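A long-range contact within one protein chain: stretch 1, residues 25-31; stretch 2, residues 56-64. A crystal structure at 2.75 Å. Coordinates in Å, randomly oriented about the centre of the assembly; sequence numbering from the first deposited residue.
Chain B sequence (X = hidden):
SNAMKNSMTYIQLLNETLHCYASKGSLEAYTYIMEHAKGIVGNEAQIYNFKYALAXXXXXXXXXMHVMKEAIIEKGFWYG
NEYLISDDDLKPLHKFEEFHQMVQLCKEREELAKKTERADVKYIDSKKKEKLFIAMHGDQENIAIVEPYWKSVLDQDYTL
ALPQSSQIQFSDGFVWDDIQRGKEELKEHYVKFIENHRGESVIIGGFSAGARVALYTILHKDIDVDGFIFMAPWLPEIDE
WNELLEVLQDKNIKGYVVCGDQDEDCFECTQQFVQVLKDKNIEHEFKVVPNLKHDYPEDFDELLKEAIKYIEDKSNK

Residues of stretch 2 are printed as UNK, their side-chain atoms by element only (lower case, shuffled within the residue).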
# COMPACT_ATOMS: atom_id res chain seq x y z
N GLY B 25 -42.83 12.05 -27.44
CA GLY B 25 -42.46 11.78 -28.83
C GLY B 25 -40.99 11.99 -29.18
O GLY B 25 -40.15 12.23 -28.31
N SER B 26 -40.67 11.84 -30.46
CA SER B 26 -39.30 12.04 -30.93
C SER B 26 -38.99 13.53 -30.93
O SER B 26 -37.85 13.95 -30.92
CB SER B 26 -39.17 11.55 -32.37
OG SER B 26 -39.64 10.22 -32.48
N LEU B 27 -40.05 14.34 -30.97
CA LEU B 27 -39.93 15.78 -30.95
C LEU B 27 -39.48 16.29 -29.59
O LEU B 27 -38.57 17.11 -29.47
CB LEU B 27 -41.28 16.41 -31.31
CG LEU B 27 -41.31 17.93 -31.33
CD1 LEU B 27 -40.27 18.49 -32.29
CD2 LEU B 27 -42.71 18.40 -31.71
N GLU B 28 -40.11 15.74 -28.56
CA GLU B 28 -39.83 16.13 -27.19
C GLU B 28 -38.44 15.69 -26.79
O GLU B 28 -37.71 16.44 -26.14
CB GLU B 28 -40.88 15.54 -26.23
CG GLU B 28 -42.31 16.03 -26.48
CD GLU B 28 -42.88 15.58 -27.82
OE1 GLU B 28 -42.28 14.67 -28.46
OE2 GLU B 28 -43.94 16.10 -28.24
N ALA B 29 -38.09 14.48 -27.22
CA ALA B 29 -36.77 13.93 -26.93
C ALA B 29 -35.69 14.78 -27.60
O ALA B 29 -34.61 14.96 -27.04
CB ALA B 29 -36.69 12.48 -27.38
N TYR B 30 -35.99 15.27 -28.81
CA TYR B 30 -35.06 16.13 -29.55
C TYR B 30 -34.91 17.42 -28.76
O TYR B 30 -33.80 17.92 -28.53
CB TYR B 30 -35.60 16.43 -30.96
CG TYR B 30 -34.82 17.51 -31.66
CD1 TYR B 30 -33.72 17.21 -32.43
CD2 TYR B 30 -35.16 18.85 -31.48
CE1 TYR B 30 -32.98 18.21 -33.02
CE2 TYR B 30 -34.44 19.85 -32.09
CZ TYR B 30 -33.35 19.53 -32.85
OH TYR B 30 -32.63 20.52 -33.45
N THR B 31 -36.05 17.96 -28.35
CA THR B 31 -36.05 19.16 -27.54
C THR B 31 -35.28 18.90 -26.25
O THR B 31 -34.56 19.77 -25.79
CB THR B 31 -37.48 19.60 -27.20
OG1 THR B 31 -38.17 19.98 -28.40
CG2 THR B 31 -37.47 20.77 -26.25
N UNK B 56 -34.78 14.20 -37.62
CA UNK B 56 -35.36 13.55 -38.80
C UNK B 56 -36.59 12.75 -38.45
O UNK B 56 -37.61 12.85 -39.11
c UNK B 56 -34.33 12.67 -39.49
o UNK B 56 -34.89 12.10 -40.66
N UNK B 57 -36.52 11.99 -37.36
CA UNK B 57 -37.67 11.20 -36.94
C UNK B 57 -38.87 12.11 -36.63
O UNK B 57 -39.97 11.87 -37.12
c UNK B 57 -37.32 10.39 -35.72
N UNK B 58 -38.64 13.15 -35.84
CA UNK B 58 -39.71 14.09 -35.50
C UNK B 58 -40.35 14.79 -36.70
O UNK B 58 -41.49 15.27 -36.62
c UNK B 58 -39.20 15.13 -34.51
N UNK B 59 -39.62 14.91 -37.80
CA UNK B 59 -40.13 15.55 -39.01
C UNK B 59 -39.44 16.86 -39.29
O UNK B 59 -39.84 17.58 -40.20
N UNK B 60 -38.41 17.18 -38.51
CA UNK B 60 -37.65 18.42 -38.66
C UNK B 60 -36.50 18.10 -39.58
O UNK B 60 -35.35 18.03 -39.17
c UNK B 60 -37.11 18.87 -37.32
c UNK B 60 -38.15 19.10 -36.24
c UNK B 60 -39.13 20.15 -36.73
c UNK B 60 -37.45 19.53 -34.97
N UNK B 61 -36.85 17.90 -40.83
CA UNK B 61 -35.91 17.52 -41.87
C UNK B 61 -34.79 18.53 -42.07
O UNK B 61 -33.62 18.15 -42.14
o UNK B 61 -38.31 16.85 -45.30
c UNK B 61 -37.78 16.26 -43.05
o UNK B 61 -39.59 15.38 -44.27
c UNK B 61 -36.68 17.31 -43.17
c UNK B 61 -38.61 16.15 -44.30
N UNK B 62 -35.16 19.81 -42.15
CA UNK B 62 -34.19 20.89 -42.33
C UNK B 62 -33.21 20.98 -41.16
O UNK B 62 -31.99 21.03 -41.35
c UNK B 62 -35.61 22.26 -43.95
c UNK B 62 -34.91 22.23 -42.60
o UNK B 62 -36.87 24.16 -43.21
c UNK B 62 -36.42 23.52 -44.19
o UNK B 62 -36.66 23.85 -45.38
N UNK B 63 -33.74 20.93 -39.95
CA UNK B 63 -32.89 20.97 -38.77
C UNK B 63 -31.88 19.83 -38.88
O UNK B 63 -30.67 20.07 -38.86
o UNK B 63 -35.86 21.47 -39.19
c UNK B 63 -34.64 22.02 -37.19
o UNK B 63 -36.41 23.30 -38.13
c UNK B 63 -33.71 20.84 -37.48
c UNK B 63 -35.71 22.27 -38.24
N UNK B 64 -32.39 18.62 -39.07
CA UNK B 64 -31.55 17.42 -39.21
C UNK B 64 -30.41 17.58 -40.21
O UNK B 64 -29.27 17.25 -39.90
c UNK B 64 -32.40 16.22 -39.58

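Position 56 carries one carbon and then one oxygen, an unbranched pair, which makes it Ser56. It is buried within a helix that began earlier in the chain, and its side chain is out of reach of stretch 1. A small residue fits such a place, provided its hydroxyl finds a partner, and that of Ser56 is hydrogen-bonded elsewhere in the structure.

Position 57 has a single side-chain carbon, pointing toward stretch 1, where the CB lies 4.0 Å from Ser26 OG. One carbon alone means alanine, so this is Ala57. The methyl lets the helix come near Ser26 and asks for no polar partner.

Position 58 again has one carbon, and this one sits at the closest approach of the two backbones: its CA is 4.9 Å from the CA of Leu27. The CB packs 3.7 Å from Leu27 CA and 4.0 Å from Leu27 CB, while the backbone N is 3.9 Å from Ser26 CB. The residue is Ala58. With its methyl already in contact with the backbone of the opposing helix, a short side chain suits the close spacing.

Position 59 has no side-chain atoms and touches nothing on stretch 1. It is Gly59, and the backbone explains the choice: phi is 111°, and at these angles a CB would be jammed against the carbonyl O of Ala58. Here the helix ends in a Schellman motif, in which the weak bond from Gly59 N to Ser56 O, 3.2 Å, closes back into the last turn.

Position 60 has four carbons, forked at the second, the pattern of leucine. Leu60 precedes the next helix at its N-cap position, yet its side chain turns to the contact: CD1 lies 4.0 Å from Leu27 CD1 and 4.2 Å from Tyr30 CE2, over one face of the tyrosine ring. The branched apolar end thus reaches both partners.

Positions 61 and 62 each have three carbons, the third carrying two oxygens. Such a chain could be only glutamate among the acidic residues, aspartate being one carbon shorter; they are Glu61 and Glu62. Both are out of reach of stretch 1, and their extended, charged ends suit places that remain open to solvent.

Position 63 has the same three carbons and two oxygens, but its CB points toward stretch 1 and lies 4.2 Å from Tyr30 OH. This is Glu63; its chi2 of 61° (p) helps carry the carboxylate away, so the contact is made by the aliphatic base.

Position 64 shows one carbon, directed sideways and not in contact with stretch 1. It is Ala64, whose small methyl suits a residue that is itself buried, though its helix has exposed neighbours.

The contact works by packing, with no hydrogen bond between the stretches. Ser26, Leu27 and Tyr30 lie along one helix; the alanines admit its first turn closely, and beyond the glycine turn Leu60 fills the space beside Leu27 and Tyr30. Together the two sides bury a modest 259 Å².

Stretch 2 56-64: SAAGLEEEA
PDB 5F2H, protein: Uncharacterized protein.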